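Local coordinates for protein 3-dehydroshikimate dehydratase (Bacillus anthracis, PDB 3DX5) that converts 3-dehydroshikimate to 3,4-dihydroxybenzoate with the help of a manganese ion, supplying the catecholate unit of the siderophore petrobactin, at residues 65-70 against 99-104; 136-141 against 164-169; 172-177 against 232-237. All coordinates share one frame; numbering follows the deposited sequence.

Contact 1 of 3, residues 65-70 against 99-104. With DHB (3,4-dihydroxybenzoic acid), chain D.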
loop_
_atom_site.group_PDB
_atom_site.type_symbol
_atom_site.label_atom_id
_atom_site.label_comp_id
_atom_site.label_asym_id
_atom_site.label_seq_id
_atom_site.Cartn_x
_atom_site.Cartn_y
_atom_site.Cartn_z
ATOM N N THR A 65 0.755 -0.427 21.014
ATOM C CA THR A 65 -0.599 -0.586 21.586
ATOM C C THR A 65 -1.313 -1.851 21.087
ATOM O O THR A 65 -2.206 -2.401 21.773
ATOM C CB THR A 65 -1.529 0.667 21.320
ATOM O OG1 THR A 65 -1.938 0.702 19.938
ATOM C CG2 THR A 65 -0.814 1.964 21.617
HETATM N N MSE A 66 -0.922 -2.301 19.898
HETATM C CA MSE A 66 -1.666 -3.308 19.157
HETATM C C MSE A 66 -0.926 -3.555 17.859
HETATM O O MSE A 66 -0.273 -2.645 17.326
HETATM C CB MSE A 66 -3.078 -2.779 18.849
HETATM C CG MSE A 66 -4.000 -3.747 18.059
HETATM SE SE MSE A 66 -5.906 -3.223 18.279
HETATM C CE MSE A 66 -5.883 -1.533 17.292
ATOM N N ILE A 67 -1.041 -4.772 17.339
ATOM C CA ILE A 67 -0.642 -5.037 15.966
ATOM C C ILE A 67 -1.913 -5.210 15.144
ATOM O O ILE A 67 -2.791 -6.020 15.510
ATOM C CB ILE A 67 0.230 -6.295 15.888
ATOM C CG1 ILE A 67 1.566 -5.992 16.616
ATOM C CG2 ILE A 67 0.446 -6.676 14.437
ATOM C CD1 ILE A 67 2.350 -7.224 16.982
ATOM N N SER A 68 -2.010 -4.482 14.035
ATOM C CA SER A 68 -3.244 -4.467 13.268
ATOM C C SER A 68 -3.095 -5.184 11.931
ATOM O O SER A 68 -2.298 -4.793 11.072
ATOM C CB SER A 68 -3.754 -3.032 13.124
ATOM O OG SER A 68 -3.821 -2.453 14.417
ATOM N N ASP A 69 -3.853 -6.262 11.774
ATOM C CA ASP A 69 -3.663 -7.134 10.649
ATOM C C ASP A 69 -5.009 -7.571 10.092
ATOM O O ASP A 69 -5.996 -6.848 10.248
ATOM C CB ASP A 69 -2.757 -8.307 11.055
ATOM C CG ASP A 69 -1.881 -8.795 9.882
ATOM O OD1 ASP A 69 -0.644 -8.890 10.060
ATOM O OD2 ASP A 69 -2.429 -9.086 8.779
ATOM N N TYR A 70 -5.041 -8.725 9.430
ATOM C CA TYR A 70 -6.190 -9.179 8.638
ATOM C C TYR A 70 -6.113 -10.687 8.708
ATOM O O TYR A 70 -5.147 -11.272 8.232
ATOM C CB TYR A 70 -6.059 -8.722 7.146
ATOM C CG TYR A 70 -5.683 -7.242 6.992
ATOM C CD1 TYR A 70 -6.681 -6.251 6.876
ATOM C CD2 TYR A 70 -4.326 -6.824 7.002
ATOM C CE1 TYR A 70 -6.337 -4.883 6.776
ATOM C CE2 TYR A 70 -3.992 -5.476 6.942
ATOM C CZ TYR A 70 -4.996 -4.514 6.819
ATOM O OH TYR A 70 -4.655 -3.168 6.728
ATOM N N ASN A 99 -0.465 -7.067 23.836
ATOM C CA ASN A 99 -1.369 -8.194 24.001
ATOM C C ASN A 99 -2.612 -8.085 23.110
ATOM O O ASN A 99 -3.632 -8.739 23.405
ATOM C CB ASN A 99 -1.778 -8.336 25.484
ATOM C CG ASN A 99 -2.654 -7.173 25.971
ATOM O OD1 ASN A 99 -2.764 -6.114 25.316
ATOM N ND2 ASN A 99 -3.313 -7.377 27.102
ATOM N N LYS A 100 -2.568 -7.279 22.036
ATOM C CA LYS A 100 -3.757 -7.119 21.182
ATOM C C LYS A 100 -3.450 -7.254 19.693
ATOM O O LYS A 100 -2.411 -6.745 19.211
ATOM C CB LYS A 100 -4.407 -5.730 21.406
ATOM C CG LYS A 100 -4.754 -5.414 22.844
ATOM C CD LYS A 100 -5.313 -3.985 23.003
ATOM C CE LYS A 100 -5.535 -3.646 24.486
ATOM N NZ LYS A 100 -4.287 -3.732 25.316
ATOM N N ILE A 101 -4.355 -7.938 18.977
ATOM C CA ILE A 101 -4.334 -8.121 17.532
ATOM C C ILE A 101 -5.678 -7.662 16.933
ATOM O O ILE A 101 -6.750 -8.177 17.297
ATOM C CB ILE A 101 -4.151 -9.614 17.127
ATOM C CG1 ILE A 101 -2.853 -10.200 17.698
ATOM C CG2 ILE A 101 -4.195 -9.776 15.596
ATOM C CD1 ILE A 101 -1.542 -9.387 17.377
ATOM N N ARG A 102 -5.620 -6.732 15.987
ATOM C CA ARG A 102 -6.821 -6.242 15.341
ATOM C C ARG A 102 -7.102 -7.090 14.095
ATOM O O ARG A 102 -6.208 -7.354 13.286
ATOM C CB ARG A 102 -6.601 -4.762 14.948
ATOM C CG ARG A 102 -7.812 -4.008 14.311
ATOM C CD ARG A 102 -8.224 -4.446 12.856
ATOM N NE ARG A 102 -7.175 -4.498 11.824
ATOM C CZ ARG A 102 -6.791 -3.453 11.098
ATOM N NH1 ARG A 102 -5.842 -3.605 10.162
ATOM N NH2 ARG A 102 -7.356 -2.253 11.317
ATOM N N THR A 103 -8.345 -7.515 13.940
ATOM C CA THR A 103 -8.763 -8.162 12.700
ATOM C C THR A 103 -10.166 -7.716 12.330
ATOM O O THR A 103 -10.802 -6.965 13.083
ATOM C CB THR A 103 -8.624 -9.716 12.755
ATOM O OG1 THR A 103 -8.798 -10.250 11.438
ATOM C CG2 THR A 103 -9.679 -10.372 13.682
ATOM N N PHE A 104 -10.612 -8.120 11.148
ATOM C CA PHE A 104 -11.946 -7.783 10.634
ATOM C C PHE A 104 -12.787 -9.037 10.622
ATOM O O PHE A 104 -12.251 -10.134 10.439
ATOM C CB PHE A 104 -11.850 -7.190 9.222
ATOM C CG PHE A 104 -11.173 -5.844 9.202
ATOM C CD1 PHE A 104 -11.843 -4.707 9.646
ATOM C CD2 PHE A 104 -9.850 -5.721 8.792
ATOM C CE1 PHE A 104 -11.218 -3.473 9.669
ATOM C CE2 PHE A 104 -9.224 -4.471 8.791
ATOM C CZ PHE A 104 -9.899 -3.365 9.235
HETATM C C1 DHB D . -8.322 -0.028 7.316
HETATM C C2 DHB D . -8.942 0.518 8.436
HETATM C C3 DHB D . -10.002 1.418 8.290
HETATM O O3 DHB D . -10.665 1.994 9.343
HETATM C C4 DHB D . -10.459 1.744 6.937
HETATM O O4 DHB D . -11.492 2.611 6.837
HETATM C C5 DHB D . -9.852 1.168 5.825
HETATM C C6 DHB D . -8.777 0.284 6.032
HETATM C C DHB D . -7.159 -0.986 7.512
HETATM O O1 DHB D . -6.578 -1.551 6.580
HETATM O O2 DHB D . -6.712 -1.225 8.743
HETATM O O HOH W 1 -3.177 -1.226 24.067
HETATM O O HOH W 2 -0.753 -3.884 24.446
#
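Arg102 and Asp69 hold each other by hydrogen bonds running in both directions. The backbone N of Asp69 donates to Arg102 O, and the guanidinium returns side-on, NE at 3.1 Å and NH1 at 3.2 Å from the single carbonyl oxygen Asp69 O, which lies close to the guanidinium plane. Bends at chi2 (-70°) and chi3 (-51°) turn CD and then NE, and NE ends within bonding distance of that oxygen. Farther down, Ile67 N donates to Lys100 O and Arg102 N to Ile67 O, the parallel pairing that joins strand 64-68 to strand 100-103. With helix 79-96 between them, these strands form one beta-alpha-beta unit of the TIM barrel, and their C-terminal ends carry part of the active site.

There the polar contacts pass to the bound product. Tyr70 OH donates to DHB O1 at 2.5 Å, while Arg102 NH2 reaches DHB O2 at 2.8 Å and NH1 adds a weak bond to the same oxygen. Arg102 NH2 also forms a salt bridge with Glu142.

The guanidinium is sandwiched between two neighbours: Phe104 CE2 lies 3.5 Å above the centre of one face, and Ser68 CB lies over the centre of the opposite one. The Tyr70 and Phe104 rings meet rim to rim, CE1 of the tyrosine 3.5 Å from CE2 of the phenylalanine. On the barrel interior, Met66 SE rests 3.7 Å from Arg102 CB; on the other face of the sheet, Ile67 CB meets Ile101 CD1 in the conformer given for that isoleucine, one of two.

Contact 2 of 3, residues 136-141 against 164-169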
loop_
_atom_site.group_PDB
_atom_site.type_symbol
_atom_site.label_atom_id
_atom_site.label_comp_id
_atom_site.label_asym_id
_atom_site.label_seq_id
_atom_site.Cartn_x
_atom_site.Cartn_y
_atom_site.Cartn_z
ATOM N N ASN A 136 -2.289 -15.259 26.328
ATOM C CA ASN A 136 -2.926 -14.128 27.019
ATOM C C ASN A 136 -3.029 -12.885 26.146
ATOM O O ASN A 136 -2.605 -11.800 26.537
ATOM C CB ASN A 136 -2.200 -13.815 28.322
ATOM C CG ASN A 136 -2.208 -14.983 29.262
ATOM O OD1 ASN A 136 -1.170 -15.523 29.598
ATOM N ND2 ASN A 136 -3.387 -15.404 29.659
HETATM N N MSE A 137 -3.596 -13.059 24.962
HETATM C CA MSE A 137 -3.735 -11.968 24.016
HETATM C C MSE A 137 -5.186 -11.859 23.581
HETATM O O MSE A 137 -5.903 -12.853 23.549
HETATM C CB MSE A 137 -2.839 -12.231 22.803
HETATM C CG MSE A 137 -1.339 -12.154 23.115
HETATM SE SE MSE A 137 -0.320 -12.807 21.595
HETATM C CE MSE A 137 1.500 -12.973 22.386
ATOM N N TYR A 138 -5.608 -10.645 23.243
ATOM C CA TYR A 138 -6.986 -10.364 22.869
ATOM C C TYR A 138 -7.093 -10.147 21.382
ATOM O O TYR A 138 -6.210 -9.490 20.765
ATOM C CB TYR A 138 -7.519 -9.131 23.603
ATOM C CG TYR A 138 -7.549 -9.331 25.103
ATOM C CD1 TYR A 138 -8.631 -9.983 25.721
ATOM C CD2 TYR A 138 -6.460 -8.956 25.893
ATOM C CE1 TYR A 138 -8.651 -10.220 27.099
ATOM C CE2 TYR A 138 -6.471 -9.181 27.293
ATOM C CZ TYR A 138 -7.585 -9.796 27.873
ATOM O OH TYR A 138 -7.604 -10.031 29.219
ATOM N N VAL A 139 -8.201 -10.658 20.828
ATOM C CA VAL A 139 -8.561 -10.429 19.438
ATOM C C VAL A 139 -9.582 -9.295 19.390
ATOM O O VAL A 139 -10.705 -9.429 19.891
ATOM C CB VAL A 139 -9.176 -11.725 18.810
ATOM C CG1 VAL A 139 -9.647 -11.478 17.361
ATOM C CG2 VAL A 139 -8.177 -12.841 18.885
ATOM N N LEU A 140 -9.215 -8.181 18.765
ATOM C CA LEU A 140 -10.127 -7.056 18.631
ATOM C C LEU A 140 -10.712 -7.001 17.237
ATOM O O LEU A 140 -9.970 -6.826 16.247
ATOM C CB LEU A 140 -9.398 -5.738 18.900
ATOM C CG LEU A 140 -9.232 -5.362 20.380
ATOM C CD1 LEU A 140 -8.260 -6.364 21.103
ATOM C CD2 LEU A 140 -8.740 -3.942 20.504
ATOM N N LEU A 141 -12.035 -7.112 17.141
ATOM C CA LEU A 141 -12.689 -6.907 15.863
ATOM C C LEU A 141 -12.925 -5.432 15.703
ATOM O O LEU A 141 -13.386 -4.757 16.634
ATOM C CB LEU A 141 -14.045 -7.654 15.797
ATOM C CG LEU A 141 -13.985 -9.169 16.058
ATOM C CD1 LEU A 141 -15.424 -9.761 16.029
ATOM C CD2 LEU A 141 -13.061 -9.893 15.082
ATOM N N HIS A 164 -16.728 -15.597 23.932
ATOM C CA HIS A 164 -15.402 -15.988 24.403
ATOM C C HIS A 164 -14.775 -14.773 25.111
ATOM O O HIS A 164 -14.904 -13.678 24.598
ATOM C CB HIS A 164 -14.505 -16.415 23.226
ATOM C CG HIS A 164 -13.232 -17.072 23.662
ATOM N ND1 HIS A 164 -12.157 -16.360 24.150
ATOM C CD2 HIS A 164 -12.871 -18.383 23.707
ATOM C CE1 HIS A 164 -11.180 -17.196 24.464
ATOM N NE2 HIS A 164 -11.587 -18.432 24.204
ATOM N N PRO A 165 -14.093 -14.978 26.273
ATOM C CA PRO A 165 -13.508 -13.873 27.042
ATOM C C PRO A 165 -12.384 -13.100 26.346
ATOM O O PRO A 165 -12.081 -11.986 26.761
ATOM C CB PRO A 165 -13.006 -14.545 28.332
ATOM C CG PRO A 165 -12.923 -15.993 28.023
ATOM C CD PRO A 165 -14.043 -16.250 27.039
ATOM N N ASN A 166 -11.792 -13.641 25.279
ATOM C CA ASN A 166 -10.696 -12.893 24.632
ATOM C C ASN A 166 -11.110 -12.134 23.377
ATOM O O ASN A 166 -10.263 -11.559 22.691
ATOM C CB ASN A 166 -9.491 -13.787 24.338
ATOM C CG ASN A 166 -8.865 -14.322 25.590
ATOM O OD1 ASN A 166 -9.473 -15.142 26.285
ATOM N ND2 ASN A 166 -7.666 -13.851 25.913
ATOM N N LEU A 167 -12.403 -12.165 23.044
ATOM C CA LEU A 167 -12.894 -11.400 21.884
ATOM C C LEU A 167 -13.249 -10.010 22.374
ATOM O O LEU A 167 -14.070 -9.844 23.306
ATOM C CB LEU A 167 -14.143 -12.047 21.291
ATOM C CG LEU A 167 -14.607 -11.317 20.030
ATOM C CD1 LEU A 167 -13.491 -11.456 18.970
ATOM C CD2 LEU A 167 -15.914 -11.964 19.575
ATOM N N LYS A 168 -12.640 -9.009 21.756
ATOM C CA LYS A 168 -12.848 -7.632 22.194
ATOM C C LYS A 168 -13.138 -6.796 20.959
ATOM O O LYS A 168 -13.244 -7.364 19.875
ATOM C CB LYS A 168 -11.612 -7.141 22.934
ATOM C CG LYS A 168 -11.295 -7.975 24.193
ATOM C CD LYS A 168 -12.359 -7.751 25.303
ATOM C CE LYS A 168 -12.028 -8.596 26.521
ATOM N NZ LYS A 168 -12.982 -8.329 27.600
ATOM N N ILE A 169 -13.292 -5.480 21.130
ATOM C CA ILE A 169 -13.654 -4.559 20.036
ATOM C C ILE A 169 -12.632 -3.404 19.922
ATOM O O ILE A 169 -12.243 -2.772 20.935
ATOM C CB ILE A 169 -15.075 -3.929 20.280
ATOM C CG1 ILE A 169 -16.197 -5.018 20.268
ATOM C CG2 ILE A 169 -15.409 -2.787 19.246
ATOM C CD1 ILE A 169 -16.430 -5.686 18.892
HETATM O O HOH W 3 -6.184 -14.312 28.581
#
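Lys168 lies alongside Tyr138, both side chains pointing the same way, and its aliphatic chain can be followed outward atom by atom. CB sits 3.9 Å from Leu140 CD1, beside the leucine that pairs with it across the strands. With CG anti to its own carbonyl carbon (chi1 -61°), the next methylene comes 3.7 Å from Tyr138 CD1 and also approaches the tyrosine CB. A bend at chi2 (-69°) then turns the chain at CD, after which it runs extended; CE reaches the same flank of the ring, 3.8 Å from Tyr138 CE1, and NZ leads away from the ring. Pro165 O lies near the plane of the tyrosine ring, at its edge by CE1, and Asn166 ND2 lies over one face.

The backbones beneath are parallel strands 138-142 and 167-172, joined through helix 152-162 as a right-handed beta-alpha-beta crossover, the repeating unit of a TIM barrel. Val139 N donates to Asn166 O, Lys168 N to Val139 O at 2.7 Å, and Leu141 N to Lys168 O.

Where the strands begin, the side chain of Asn166 adds a further link: ND2 donates to Met137 O at 3.1 Å, approaching from well above the carbonyl plane. In the conformer given for Asn136, one of two, a water also bridges its ND2 to this nitrogen. Asn166 N is itself held by His164 ND1, within a type I turn from His164 to Leu167.

On the face carrying Val139, Leu141 and Leu167, apolar groups meet instead. Leu167 CD1 packs 3.7 Å from Leu141 CG and less closely against Val139 CG1, and helices 115-134 and 152-162 cover this outer side of the barrel.

Contact 3 of 3, residues 172-177 against 232-237. With MN (manganese (II) ion), chain B; DHB (3,4-dihydroxybenzoic acid), chain D.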
loop_
_atom_site.group_PDB
_atom_site.type_symbol
_atom_site.label_atom_id
_atom_site.label_comp_id
_atom_site.label_asym_id
_atom_site.label_seq_id
_atom_site.Cartn_x
_atom_site.Cartn_y
_atom_site.Cartn_z
ATOM N N ASP A 172 -14.275 1.984 15.976
ATOM C CA ASP A 172 -13.895 2.993 14.965
ATOM C C ASP A 172 -15.145 3.872 14.799
ATOM O O ASP A 172 -16.116 3.489 14.142
ATOM C CB ASP A 172 -13.469 2.264 13.682
ATOM C CG ASP A 172 -12.937 3.200 12.596
ATOM O OD1 ASP A 172 -13.473 4.311 12.398
ATOM O OD2 ASP A 172 -11.988 2.787 11.905
ATOM N N PHE A 173 -15.136 5.029 15.464
ATOM C CA PHE A 173 -16.308 5.890 15.548
ATOM C C PHE A 173 -16.851 6.401 14.216
ATOM O O PHE A 173 -18.072 6.474 14.046
ATOM C CB PHE A 173 -16.026 7.077 16.486
ATOM C CG PHE A 173 -15.999 6.688 17.931
ATOM C CD1 PHE A 173 -17.190 6.427 18.616
ATOM C CD2 PHE A 173 -14.779 6.536 18.595
ATOM C CE1 PHE A 173 -17.166 6.069 19.971
ATOM C CE2 PHE A 173 -14.749 6.189 19.935
ATOM C CZ PHE A 173 -15.930 5.954 20.630
ATOM N N LEU A 174 -15.974 6.767 13.299
ATOM C CA LEU A 174 -16.405 7.120 11.951
ATOM C C LEU A 174 -17.313 6.029 11.342
ATOM O O LEU A 174 -18.400 6.319 10.842
ATOM C CB LEU A 174 -15.176 7.358 11.032
ATOM C CG LEU A 174 -15.421 7.868 9.587
ATOM C CD1 LEU A 174 -15.935 6.708 8.688
ATOM C CD2 LEU A 174 -16.359 9.059 9.592
ATOM N N HIS A 175 -16.859 4.777 11.366
ATOM C CA HIS A 175 -17.633 3.716 10.771
ATOM C C HIS A 175 -18.909 3.425 11.512
ATOM O O HIS A 175 -19.895 3.023 10.908
ATOM C CB HIS A 175 -16.788 2.454 10.570
ATOM C CG HIS A 175 -15.704 2.661 9.558
ATOM N ND1 HIS A 175 -15.966 3.159 8.297
ATOM C CD2 HIS A 175 -14.360 2.515 9.638
ATOM C CE1 HIS A 175 -14.829 3.270 7.627
ATOM N NE2 HIS A 175 -13.839 2.885 8.417
ATOM N N ILE A 176 -18.885 3.626 12.816
ATOM C CA ILE A 176 -20.068 3.459 13.628
ATOM C C ILE A 176 -21.110 4.514 13.216
ATOM O O ILE A 176 -22.268 4.182 12.964
ATOM C CB ILE A 176 -19.658 3.526 15.141
ATOM C CG1 ILE A 176 -19.470 2.108 15.653
ATOM C CG2 ILE A 176 -20.655 4.298 15.983
ATOM C CD1 ILE A 176 -20.736 1.226 15.572
ATOM N N TRP A 177 -20.671 5.762 13.096
ATOM C CA TRP A 177 -21.521 6.863 12.648
ATOM C C TRP A 177 -22.108 6.599 11.238
ATOM O O TRP A 177 -23.295 6.808 10.986
ATOM C CB TRP A 177 -20.704 8.148 12.661
ATOM C CG TRP A 177 -21.489 9.303 12.166
ATOM C CD1 TRP A 177 -22.344 10.085 12.899
ATOM C CD2 TRP A 177 -21.512 9.814 10.836
ATOM N NE1 TRP A 177 -22.900 11.052 12.096
ATOM C CE2 TRP A 177 -22.405 10.914 10.827
ATOM C CE3 TRP A 177 -20.853 9.465 9.649
ATOM C CZ2 TRP A 177 -22.659 11.661 9.675
ATOM C CZ3 TRP A 177 -21.115 10.209 8.498
ATOM C CH2 TRP A 177 -22.009 11.286 8.524
ATOM N N GLY A 232 -14.551 17.803 10.866
ATOM C CA GLY A 232 -15.496 16.950 10.147
ATOM C C GLY A 232 -16.885 16.839 10.749
ATOM O O GLY A 232 -17.191 17.516 11.718
ATOM N N ILE A 233 -17.710 15.959 10.178
ATOM C CA ILE A 233 -19.129 15.855 10.537
ATOM C C ILE A 233 -19.354 15.058 11.842
ATOM O O ILE A 233 -20.274 15.353 12.584
ATOM C CB ILE A 233 -20.005 15.349 9.316
ATOM C CG1 ILE A 233 -21.512 15.430 9.583
ATOM C CG2 ILE A 233 -19.609 13.954 8.867
ATOM C CD1 ILE A 233 -22.083 16.916 9.802
ATOM N N VAL A 234 -18.529 14.061 12.123
ATOM C CA VAL A 234 -18.604 13.366 13.404
ATOM C C VAL A 234 -18.145 14.296 14.533
ATOM O O VAL A 234 -17.150 15.033 14.380
ATOM C CB VAL A 234 -17.754 12.087 13.418
ATOM C CG1 VAL A 234 -17.905 11.335 14.775
ATOM C CG2 VAL A 234 -18.150 11.187 12.261
ATOM N N ASN A 235 -18.880 14.276 15.644
ATOM C CA ASN A 235 -18.643 15.169 16.780
ATOM C C ASN A 235 -17.669 14.514 17.762
ATOM O O ASN A 235 -18.072 13.732 18.647
ATOM C CB ASN A 235 -19.982 15.549 17.472
ATOM C CG ASN A 235 -19.839 16.701 18.463
ATOM O OD1 ASN A 235 -18.820 16.880 19.093
ATOM N ND2 ASN A 235 -20.878 17.473 18.590
ATOM N N TYR A 236 -16.385 14.834 17.590
ATOM C CA TYR A 236 -15.325 14.325 18.449
ATOM C C TYR A 236 -15.299 14.967 19.849
ATOM O O TYR A 236 -14.778 14.357 20.783
ATOM C CB TYR A 236 -13.949 14.307 17.706
ATOM C CG TYR A 236 -13.851 13.042 16.906
ATOM C CD1 TYR A 236 -14.279 12.992 15.577
ATOM C CD2 TYR A 236 -13.436 11.845 17.509
ATOM C CE1 TYR A 236 -14.249 11.786 14.858
ATOM C CE2 TYR A 236 -13.437 10.634 16.802
ATOM C CZ TYR A 236 -13.800 10.620 15.474
ATOM O OH TYR A 236 -13.816 9.412 14.816
ATOM N N ASP A 237 -15.867 16.173 20.004
ATOM C CA ASP A 237 -16.003 16.782 21.347
ATOM C C ASP A 237 -16.822 15.891 22.264
ATOM O O ASP A 237 -16.408 15.599 23.377
ATOM C CB ASP A 237 -16.633 18.195 21.299
ATOM C CG ASP A 237 -15.639 19.248 20.854
ATOM O OD1 ASP A 237 -14.549 19.349 21.468
ATOM O OD2 ASP A 237 -15.917 19.958 19.863
HETATM MN MN MN B . -10.107 1.905 11.402
HETATM C C1 DHB D . -8.322 -0.028 7.316
HETATM C C2 DHB D . -8.942 0.518 8.436
HETATM C C3 DHB D . -10.002 1.418 8.290
HETATM O O3 DHB D . -10.665 1.994 9.343
HETATM C C4 DHB D . -10.459 1.744 6.937
HETATM O O4 DHB D . -11.492 2.611 6.837
HETATM C C5 DHB D . -9.852 1.168 5.825
HETATM C C6 DHB D . -8.777 0.284 6.032
HETATM C C DHB D . -7.159 -0.986 7.512
HETATM O O1 DHB D . -6.578 -1.551 6.580
HETATM O O2 DHB D . -6.712 -1.225 8.743
HETATM O O HOH W 4 -13.042 6.671 13.549
#
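Trp177 places its CG anti to the backbone N (chi1 178°), chi2 (85°) turns the indole plane, and one face of the ring then meets CG2 of Val234, which is set anti to the valine carbonyl carbon. Val234 CG2 stands 3.7 Å above the ring plane, displaced toward the rim, and makes a CH-pi contact with the five-membered ring, 4.1 Å from its centroid. The two side chains slide past each other in opposite directions. Ile233 meets the far end of the indole, crossing it at about a right angle, with CG2 at 3.6 Å from Trp177 CH2. The same Val234 CG2 also touches Leu174 CD2 at 3.9 Å, these two side chains again crossing nearly at right angles, and the valine methyl is shared between leucine and tryptophan.

Tyr236 approaches the beginning of the helix, its OH 3.6 Å from Phe173 CB. A water joins this hydroxyl to the metal site: it donates to Asp172 OD1 and to Tyr236 OH, and accepts from Leu174 N. Tyr236 OH is also hydrogen-bonded to Lys200 O, while Asp172 OD1 has a salt bridge to Lys200 NZ.

Asp172, the N-cap residue of helix 173-178, therefore divides its carboxylate between two tasks, since OD2 binds manganese at 2.1 Å. Glu142, His198 and Glu253 complete the protein ligands, and O3 of the bound product is a further one. One turn along, His175 NE2 lies 2.8 Å from DHB O4 in a hydrogen bond.

The short helix 173-178 directly follows strand 167-172 of the barrel. Phe173 leans on helices 183-190 and 236-243, Leu174 touches Lys200 of strand 194-202, and the loop before helix 236-243 is tied to that strand through Ile233 and Ile202.

How the contacts relate
The three contacts follow one another along the chain and lie in one TIM barrel. Contacts 1 and 2 are close, their centres about 10 Å apart, because strands 100-103 and 138-142 are neighbours in the sheet; backbone hydrogen bonds probably join Asn99 to Tyr138 and Ile101 to Leu140. Contact 3 stands apart, its centre about 21 Å from that of contact 1 and about 23 Å from that of contact 2, but strand 167-172 of contact 2 runs straight into helix 173-178. Contacts 1 and 3 both touch the bound product, contact 1 at its carboxylate and contact 3 at its hydroxyls, so distant barrel segments converge on one active site.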